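Local structure of Cbm77-rfpl (Ruminococcus flavefaciens, 5FU5) at residues D11-G16 against T41-L46; T52-T57 against H98-A103; A75-N80 against I89-A94. The protein probably binds plant cell-wall polysaccharide, as a family 77 carbohydrate-binding module of the cellulosome, a family with members that recognise pectin. One frame throughout, in Å; residues are numbered along the deposited sequence.

How the contacts relate
The chain opens with strand 4-11 and turns through a short helix; contact 1 then closes the first loop by bringing residues 11-16 against 41-46, at the bend that breaks strand 40-47. Only after that loop is shut does contact 2 begin, pairing residues 52-57 with 98-103 as neighbouring antiparallel strands. Leu46 bridges the two, packing on Thr52 and Ile54. Contact 3, residues 75-80 against 89-94, is nested inside the loop closed by contact 2, and the two meet where Asp78 reaches His98. Contacts 1 and 3 do not touch and lie on opposite sides of the chain's centre, so contact 2 forms the link between them.

Contact 1. Residues D11-G16 against T41-L46; sequences DFTANG and TLTQCL
The flat group here is the phenyl ring of Phe12, which has CB of Leu46 over one face: a CH-pi contact 4.0 Å from the ring centroid, displaced toward the rim that carries CD1 and CE1. His10 meets the same ring in an edge-to-face pair, and Leu108, Met111, Ile24 and Leu28 from the adjoining strands also touch Phe12, so Phe12 is buried between the helical turn and strands 23-29, 40-47 and 107-116 of the β-sandwich. The motif that delivers it is an N-capped helical turn, 12-15, set against the bend in strand 40-47. Asp11 is the N-cap. Its CG lies anti to the backbone N (chi1 174°), and OD1 accepts from Ala14 N at 3.1 Å, met from well above the carboxylate plane, and weakly from Thr13 N. The same OD1 rests 3.8 Å from CD2 of Leu42, so the capping group also lies against an apolar branch of the facing segment.

Thr13 illustrates how one hydroxyl can accept from two successive amides where a strand is interrupted. Both converge on OG1, Gln44 N at 3.0 Å and nearly straight, and Thr43 N at 3.1 Å with more bend. With OG1 beside its own backbone N, CG2 is turned toward Thr43, 3.7 Å from that residue's OG1. The amides at the bend thus find their acceptor in a side chain. The proton of Thr13 OG1 goes to water 1 at 2.7 Å, and that water in turn donates to Gln44 O at 2.6 Å.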
loop_
_atom_site.group_PDB
_atom_site.type_symbol
_atom_site.label_atom_id
_atom_site.label_comp_id
_atom_site.label_asym_id
_atom_site.label_seq_id
_atom_site.Cartn_x
_atom_site.Cartn_y
_atom_site.Cartn_z
ATOM N N ASP A 11 5.533 -1.202 6.728
ATOM C CA ASP A 11 4.859 -2.211 7.498
ATOM C C ASP A 11 4.038 -1.464 8.544
ATOM O O ASP A 11 4.607 -0.762 9.448
ATOM C CB ASP A 11 5.937 -3.126 8.122
ATOM C CG ASP A 11 5.419 -4.150 9.069
ATOM O OD1 ASP A 11 4.309 -4.035 9.595
ATOM O OD2 ASP A 11 6.217 -5.108 9.367
ATOM N N PHE A 12 2.702 -1.512 8.418
ATOM C CA PHE A 12 1.847 -0.795 9.343
ATOM C C PHE A 12 1.823 -1.307 10.780
ATOM O O PHE A 12 1.442 -0.566 11.678
ATOM C CB PHE A 12 0.392 -0.703 8.786
ATOM C CG PHE A 12 0.259 0.245 7.627
ATOM C CD1 PHE A 12 0.067 1.618 7.798
ATOM C CD2 PHE A 12 0.354 -0.248 6.334
ATOM C CE1 PHE A 12 -0.036 2.448 6.682
ATOM C CE2 PHE A 12 0.250 0.587 5.261
ATOM C CZ PHE A 12 0.065 1.933 5.428
ATOM N N THR A 13 2.189 -2.569 10.974
ATOM C CA THR A 13 2.331 -3.125 12.326
ATOM C C THR A 13 3.590 -2.594 13.010
ATOM O O THR A 13 3.510 -2.102 14.109
ATOM C CB THR A 13 2.305 -4.670 12.307
ATOM O OG1 THR A 13 1.078 -5.147 11.697
ATOM C CG2 THR A 13 2.376 -5.201 13.702
ATOM N N ALA A 14 4.727 -2.649 12.326
ATOM C CA ALA A 14 5.988 -2.216 12.933
ATOM C C ALA A 14 6.079 -0.713 13.109
ATOM O O ALA A 14 6.652 -0.255 14.090
ATOM C CB ALA A 14 7.161 -2.693 12.118
ATOM N N ASN A 15 5.506 0.043 12.153
ATOM C CA ASN A 15 5.792 1.465 12.041
ATOM C C ASN A 15 4.567 2.365 11.970
ATOM O O ASN A 15 4.692 3.572 11.783
ATOM C CB ASN A 15 6.739 1.758 10.873
ATOM C CG ASN A 15 8.129 1.147 11.073
ATOM O OD1 ASN A 15 8.551 0.261 10.337
ATOM N ND2 ASN A 15 8.813 1.597 12.102
ATOM N N GLY A 16 3.378 1.806 12.130
ATOM C CA GLY A 16 2.183 2.672 12.242
ATOM C C GLY A 16 2.019 3.511 10.992
ATOM O O GLY A 16 2.040 2.967 9.875
ATOM N N THR A 41 2.784 -12.636 9.697
ATOM C CA THR A 41 1.402 -12.375 10.083
ATOM C C THR A 41 1.314 -10.964 10.619
ATOM O O THR A 41 1.907 -10.626 11.648
ATOM C CB THR A 41 0.842 -13.410 11.066
ATOM O OG1 THR A 41 0.851 -14.702 10.427
ATOM C CG2 THR A 41 -0.603 -13.056 11.492
ATOM N N LEU A 42 0.582 -10.114 9.900
ATOM C CA LEU A 42 0.451 -8.712 10.170
ATOM C C LEU A 42 -0.890 -8.428 10.828
ATOM O O LEU A 42 -1.910 -9.019 10.458
ATOM C CB LEU A 42 0.628 -7.915 8.862
ATOM C CG LEU A 42 1.963 -8.151 8.144
ATOM C CD1 LEU A 42 1.938 -7.543 6.763
ATOM C CD2 LEU A 42 3.123 -7.583 8.939
ATOM N N THR A 43 -0.914 -7.537 11.801
ATOM C CA THR A 43 -2.089 -7.368 12.683
ATOM C C THR A 43 -2.643 -5.964 12.832
ATOM O O THR A 43 -3.795 -5.815 13.277
ATOM C CB THR A 43 -1.743 -7.863 14.113
ATOM O OG1 THR A 43 -0.597 -7.159 14.588
ATOM C CG2 THR A 43 -1.479 -9.407 14.070
ATOM N N GLN A 44 -1.842 -4.932 12.524
ATOM C CA GLN A 44 -2.290 -3.553 12.628
ATOM C C GLN A 44 -2.349 -2.975 11.230
ATOM O O GLN A 44 -1.357 -2.974 10.500
ATOM C CB GLN A 44 -1.385 -2.705 13.524
ATOM C CG GLN A 44 -1.798 -1.259 13.595
ATOM C CD GLN A 44 -0.904 -0.479 14.513
ATOM O OE1 GLN A 44 0.282 -0.204 14.187
ATOM N NE2 GLN A 44 -1.435 -0.104 15.626
ATOM N N CYS A 45 -3.545 -2.473 10.850
ATOM C CA CYS A 45 -3.753 -1.942 9.503
ATOM C C CYS A 45 -4.050 -0.457 9.512
ATOM O O CYS A 45 -4.405 0.111 10.547
ATOM C CB CYS A 45 -4.925 -2.690 8.895
ATOM S SG CYS A 45 -6.499 -2.529 9.768
ATOM N N LEU A 46 -3.955 0.126 8.310
ATOM C CA LEU A 46 -4.544 1.412 7.990
ATOM C C LEU A 46 -5.959 1.102 7.436
ATOM O O LEU A 46 -6.098 0.346 6.472
ATOM C CB LEU A 46 -3.699 2.131 6.968
ATOM C CG LEU A 46 -4.085 3.584 6.673
ATOM C CD1 LEU A 46 -3.568 4.460 7.807
ATOM C CD2 LEU A 46 -3.524 4.014 5.324
HETATM O O HOH W 1 0.359 -4.516 9.197
#

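Contact 2. Residues T52-T57 against H98-A103; sequences TSISFT and HTITKA
Phe56 and His98 meet side by side on the buried face of an antiparallel strand pair, with CB of His98 lying over the face of the phenyl ring, 4.1 Å from its centroid. The imidazole itself is turned 44° from the phenyl plane, an oblique pairing in which CD2 of His98 comes 4.0 Å from CE2 of Phe56. From another direction CD1 of Ile100 arrives at the edge of the phenyl ring, 4.1 Å from CE1. That methyl also leans on CB of Ile54, so one methyl of Ile100 touches both Phe56 and Ile54. Phe56 reaches across to its neighbours from the crowded position, with CG between the backbone N and the carbonyl carbon (chi1 65°).

The backbone sets this register. Ile54 with Ile100, and Phe56 with His98, are hydrogen-bonded pairs; within them Ile100 N to Ile54 O is short at 2.7 Å, and His98 N to Phe56 O is 2.8 Å. Water 2 lies between Thr52 O and Lys102 N, accepting from the latter.

A second shell fixes the imidazole: ND1 is bonded to Asp78 OD2 and NE2 to Ala94 O. Acceptors at both nitrogens hold the ring's rotation and would favour a protonated ring. Beyond these lies the sheet itself. Strand 53-58 has strand 23-29 as its other neighbour and strand 96-101 has strand 74-77, while Leu64 and Leu66 of strand 62-68 and Leu108 and Met111 of strand 107-116 pack on the apolar face.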
loop_
_atom_site.group_PDB
_atom_site.type_symbol
_atom_site.label_atom_id
_atom_site.label_comp_id
_atom_site.label_asym_id
_atom_site.label_seq_id
_atom_site.Cartn_x
_atom_site.Cartn_y
_atom_site.Cartn_z
ATOM N N THR A 52 -8.905 8.952 3.928
ATOM C CA THR A 52 -7.560 8.339 3.966
ATOM C C THR A 52 -6.792 8.608 2.694
ATOM O O THR A 52 -7.337 8.521 1.559
ATOM C CB THR A 52 -7.693 6.822 4.157
ATOM O OG1 THR A 52 -8.494 6.576 5.301
ATOM C CG2 THR A 52 -6.373 6.140 4.284
ATOM N N SER A 53 -5.494 8.901 2.838
ATOM C CA SER A 53 -4.624 9.048 1.670
ATOM C C SER A 53 -3.202 8.692 1.981
ATOM O O SER A 53 -2.725 8.855 3.134
ATOM C CB SER A 53 -4.670 10.442 1.070
ATOM O OG SER A 53 -4.087 11.383 1.945
ATOM N N ILE A 54 -2.557 8.122 0.995
ATOM C CA ILE A 54 -1.107 7.847 1.062
ATOM C C ILE A 54 -0.505 8.455 -0.198
ATOM O O ILE A 54 -0.904 8.075 -1.335
ATOM C CB ILE A 54 -0.812 6.352 1.103
ATOM C CG1 ILE A 54 -1.501 5.687 2.288
ATOM C CG2 ILE A 54 0.682 6.125 1.132
ATOM C CD1 ILE A 54 -1.780 4.241 2.040
ATOM N N SER A 55 0.428 9.395 -0.011
ATOM C CA SER A 55 1.148 9.996 -1.101
ATOM C C SER A 55 2.619 9.620 -1.076
ATOM O O SER A 55 3.188 9.392 -0.014
ATOM C CB SER A 55 1.001 11.498 -1.008
ATOM O OG SER A 55 -0.372 11.828 -1.006
ATOM N N PHE A 56 3.221 9.579 -2.246
ATOM C CA PHE A 56 4.649 9.339 -2.421
ATOM C C PHE A 56 5.058 9.788 -3.804
ATOM O O PHE A 56 4.210 9.904 -4.701
ATOM C CB PHE A 56 5.025 7.890 -2.194
ATOM C CG PHE A 56 4.442 6.917 -3.188
ATOM C CD1 PHE A 56 3.145 6.467 -3.038
ATOM C CD2 PHE A 56 5.189 6.449 -4.261
ATOM C CE1 PHE A 56 2.614 5.527 -3.917
ATOM C CE2 PHE A 56 4.640 5.527 -5.165
ATOM C CZ PHE A 56 3.360 5.090 -4.998
ATOM N N THR A 57 6.362 9.989 -3.969
ATOM C CA THR A 57 6.971 10.299 -5.244
ATOM C C THR A 57 7.848 9.119 -5.655
ATOM O O THR A 57 8.817 8.767 -4.977
ATOM C CB THR A 57 7.749 11.620 -5.208
ATOM O OG1 THR A 57 6.888 12.700 -4.857
ATOM C CG2 THR A 57 8.360 11.934 -6.608
ATOM N N HIS A 98 2.346 10.165 -6.772
ATOM C CA HIS A 98 1.168 9.270 -6.751
ATOM C C HIS A 98 0.419 9.364 -5.439
ATOM O O HIS A 98 0.989 9.722 -4.405
ATOM C CB HIS A 98 1.593 7.813 -6.988
ATOM C CG HIS A 98 2.333 7.644 -8.270
ATOM N ND1 HIS A 98 1.700 7.706 -9.494
ATOM C CD2 HIS A 98 3.643 7.485 -8.538
ATOM C CE1 HIS A 98 2.591 7.565 -10.460
ATOM N NE2 HIS A 98 3.786 7.460 -9.900
ATOM N N THR A 99 -0.841 8.981 -5.471
ATOM C CA THR A 99 -1.722 9.032 -4.321
ATOM C C THR A 99 -2.642 7.822 -4.292
ATOM O O THR A 99 -3.273 7.497 -5.311
ATOM C CB THR A 99 -2.573 10.328 -4.306
ATOM O OG1 THR A 99 -1.771 11.458 -4.657
ATOM C CG2 THR A 99 -3.211 10.577 -2.933
ATOM N N ILE A 100 -2.730 7.186 -3.124
ATOM C CA ILE A 100 -3.612 6.055 -2.888
ATOM C C ILE A 100 -4.745 6.556 -1.999
ATOM O O ILE A 100 -4.503 7.150 -0.925
ATOM C CB ILE A 100 -2.873 4.904 -2.192
ATOM C CG1 ILE A 100 -1.565 4.535 -2.940
ATOM C CG2 ILE A 100 -3.811 3.713 -1.968
ATOM C CD1 ILE A 100 -0.561 3.769 -2.051
ATOM N N THR A 101 -5.985 6.302 -2.408
ATOM C CA THR A 101 -7.166 6.688 -1.646
ATOM C C THR A 101 -8.183 5.503 -1.657
ATOM O O THR A 101 -7.943 4.442 -2.282
ATOM C CB THR A 101 -7.784 7.963 -2.260
ATOM O OG1 THR A 101 -8.075 7.704 -3.640
ATOM C CG2 THR A 101 -6.848 9.137 -2.133
ATOM N N LYS A 102 -9.308 5.701 -0.973
ATOM C CA LYS A 102 -10.295 4.658 -0.784
ATOM C C LYS A 102 -11.073 4.394 -2.085
ATOM O O LYS A 102 -11.460 5.349 -2.789
ATOM C CB LYS A 102 -11.271 5.048 0.306
ATOM C CG LYS A 102 -12.355 4.019 0.584
ATOM C CD LYS A 102 -13.356 4.498 1.602
ATOM C CE LYS A 102 -14.425 3.473 1.896
ATOM N NZ LYS A 102 -15.611 4.025 2.586
ATOM N N ALA A 103 -11.303 3.112 -2.374
ATOM C CA ALA A 103 -12.348 2.669 -3.296
ATOM C C ALA A 103 -13.480 2.113 -2.413
ATOM O O ALA A 103 -14.341 2.884 -1.982
ATOM C CB ALA A 103 -11.818 1.677 -4.328
HETATM O O HOH W 2 -9.721 8.126 0.553
#

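Contact 3. Residues A75-N80 against I89-A94; sequences AKVDGN and ITVDLA
Ala75 and Val77 face Ile89, Val91 and Leu93 in a contact made by side chains across the interior of a β-sandwich. The two strands run within 8° of the same direction, yet their axes stay 9.8 Å apart, a separation that rules out backbone pairing and is filled from both sides by apolar groups. No hydrogen bond crosses the gap.

Each strand contributes alternate residues. Ala75 supplies only a methyl, and the longer Ile89 covers the distance: its CD1 is anti to CA (chi2 -178°), which carries it to 4.2 Å from CB of Ala75 and 3.8 Å from Ala75 N. Val77 divides its two branches between two partners. CG1 lies 4.0 Å from CD2 of Leu93, the two side chains crossing at a slant. CG2 lies 4.1 Å from CG2 of Val91, those two side chains sliding past each other in opposite directions, a touch that is less certain because Val91 was modelled in two conformers.

Directly after Val77 the chain reverses through a type I' turn, Val77 to Asn80, closed by Val77 N to Asn80 O at 2.8 Å and by the reciprocal bond. Asp78 and Gly79 both adopt positive phi there. Asp78 stands at the border of the apolar patch, with OD2 4.3 Å from Leu93 CD2; that OD2 is hydrogen-bonded to His98 ND1, and OD1 accepts from Thr99 N. Strand 74-77 lies between strands 80-83 and 96-101, whereas strand 88-93 pairs with strand 62-68; Val82 touches both Ile89 and Val91.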
loop_
_atom_site.group_PDB
_atom_site.type_symbol
_atom_site.label_atom_id
_atom_site.label_comp_id
_atom_site.label_asym_id
_atom_site.label_seq_id
_atom_site.Cartn_x
_atom_site.Cartn_y
_atom_site.Cartn_z
ATOM N N ALA A 75 -8.714 -0.331 -4.047
ATOM C CA ALA A 75 -8.207 1.020 -3.754
ATOM C C ALA A 75 -8.219 1.863 -5.026
ATOM O O ALA A 75 -8.347 1.326 -6.129
ATOM C CB ALA A 75 -6.775 0.984 -3.215
ATOM N N LYS A 76 -8.081 3.163 -4.862
ATOM C CA LYS A 76 -7.839 4.051 -5.997
ATOM C C LYS A 76 -6.379 4.440 -5.975
ATOM O O LYS A 76 -5.873 4.870 -4.918
ATOM C CB LYS A 76 -8.759 5.280 -5.957
ATOM C CG LYS A 76 -10.191 4.927 -6.277
ATOM C CD LYS A 76 -11.049 6.168 -6.309
ATOM C CE LYS A 76 -12.481 5.798 -6.629
ATOM N NZ LYS A 76 -13.303 7.010 -6.937
ATOM N N VAL A 77 -5.733 4.362 -7.129
ATOM C CA VAL A 77 -4.383 4.832 -7.282
ATOM C C VAL A 77 -4.432 5.923 -8.359
ATOM O O VAL A 77 -4.889 5.673 -9.477
ATOM C CB VAL A 77 -3.400 3.697 -7.619
ATOM C CG1 VAL A 77 -1.996 4.266 -7.819
ATOM C CG2 VAL A 77 -3.396 2.678 -6.490
ATOM N N ASP A 78 -4.071 7.152 -7.987
ATOM C CA ASP A 78 -4.211 8.314 -8.824
ATOM C C ASP A 78 -5.659 8.444 -9.383
ATOM O O ASP A 78 -5.858 8.791 -10.565
ATOM C CB ASP A 78 -3.139 8.296 -9.927
ATOM C CG ASP A 78 -1.725 8.220 -9.368
ATOM O OD1 ASP A 78 -1.503 8.711 -8.256
ATOM O OD2 ASP A 78 -0.853 7.717 -10.067
ATOM N N GLY A 79 -6.629 8.146 -8.520
ATOM C CA GLY A 79 -8.040 8.236 -8.846
ATOM C C GLY A 79 -8.636 7.081 -9.623
ATOM O O GLY A 79 -9.838 7.086 -9.870
ATOM N N ASN A 80 -7.819 6.076 -9.974
ATOM C CA ASN A 80 -8.271 4.888 -10.713
ATOM C C ASN A 80 -8.450 3.695 -9.782
ATOM O O ASN A 80 -7.493 3.292 -9.084
ATOM C CB ASN A 80 -7.292 4.541 -11.857
ATOM C CG ASN A 80 -7.114 5.671 -12.849
ATOM O OD1 ASN A 80 -5.990 6.070 -13.196
ATOM N ND2 ASN A 80 -8.202 6.204 -13.300
ATOM N N ILE A 89 -2.941 -6.076 -4.250
ATOM C CA ILE A 89 -3.022 -5.203 -5.397
ATOM C C ILE A 89 -1.634 -4.928 -5.912
ATOM O O ILE A 89 -0.728 -4.618 -5.123
ATOM C CB ILE A 89 -3.704 -3.874 -5.053
ATOM C CG1 ILE A 89 -5.168 -4.163 -4.703
ATOM C CG2 ILE A 89 -3.511 -2.850 -6.155
ATOM C CD1 ILE A 89 -6.013 -2.953 -4.369
ATOM N N THR A 90 -1.432 -5.041 -7.226
ATOM C CA THR A 90 -0.213 -4.594 -7.871
ATOM C C THR A 90 -0.575 -3.596 -8.938
ATOM O O THR A 90 -1.535 -3.783 -9.700
ATOM C CB THR A 90 0.638 -5.711 -8.491
ATOM O OG1 THR A 90 -0.132 -6.442 -9.427
ATOM C CG2 THR A 90 1.095 -6.672 -7.476
ATOM N N VAL A 91 0.190 -2.541 -9.004
ATOM C CA VAL A 91 -0.015 -1.474 -9.977
ATOM C C VAL A 91 1.341 -1.009 -10.478
ATOM O O VAL A 91 2.194 -0.640 -9.670
ATOM C CB VAL A 91 -0.733 -0.215 -9.431
ATOM C CG1 VAL A 91 -1.137 0.680 -10.623
ATOM C CG2 VAL A 91 -1.946 -0.512 -8.550
ATOM N N ASP A 92 1.526 -0.968 -11.791
ATOM C CA ASP A 92 2.712 -0.456 -12.388
ATOM C C ASP A 92 2.571 1.040 -12.550
ATOM O O ASP A 92 1.535 1.507 -13.022
ATOM C CB ASP A 92 2.991 -1.143 -13.725
ATOM C CG ASP A 92 3.367 -2.623 -13.563
ATOM O OD1 ASP A 92 3.382 -3.181 -12.462
ATOM O OD2 ASP A 92 3.631 -3.271 -14.534
ATOM N N LEU A 93 3.615 1.783 -12.176
ATOM C CA LEU A 93 3.619 3.226 -12.101
ATOM C C LEU A 93 4.820 3.876 -12.773
ATOM O O LEU A 93 5.906 3.267 -12.863
ATOM C CB LEU A 93 3.532 3.705 -10.634
ATOM C CG LEU A 93 2.308 3.300 -9.839
ATOM C CD1 LEU A 93 2.470 3.736 -8.393
ATOM C CD2 LEU A 93 1.018 3.858 -10.417
ATOM N N ALA A 94 4.590 5.067 -13.311
ATOM C CA ALA A 94 5.668 5.891 -13.841
ATOM C C ALA A 94 6.322 6.708 -12.720
ATOM O O ALA A 94 5.791 6.833 -11.615
ATOM C CB ALA A 94 5.116 6.831 -14.913
#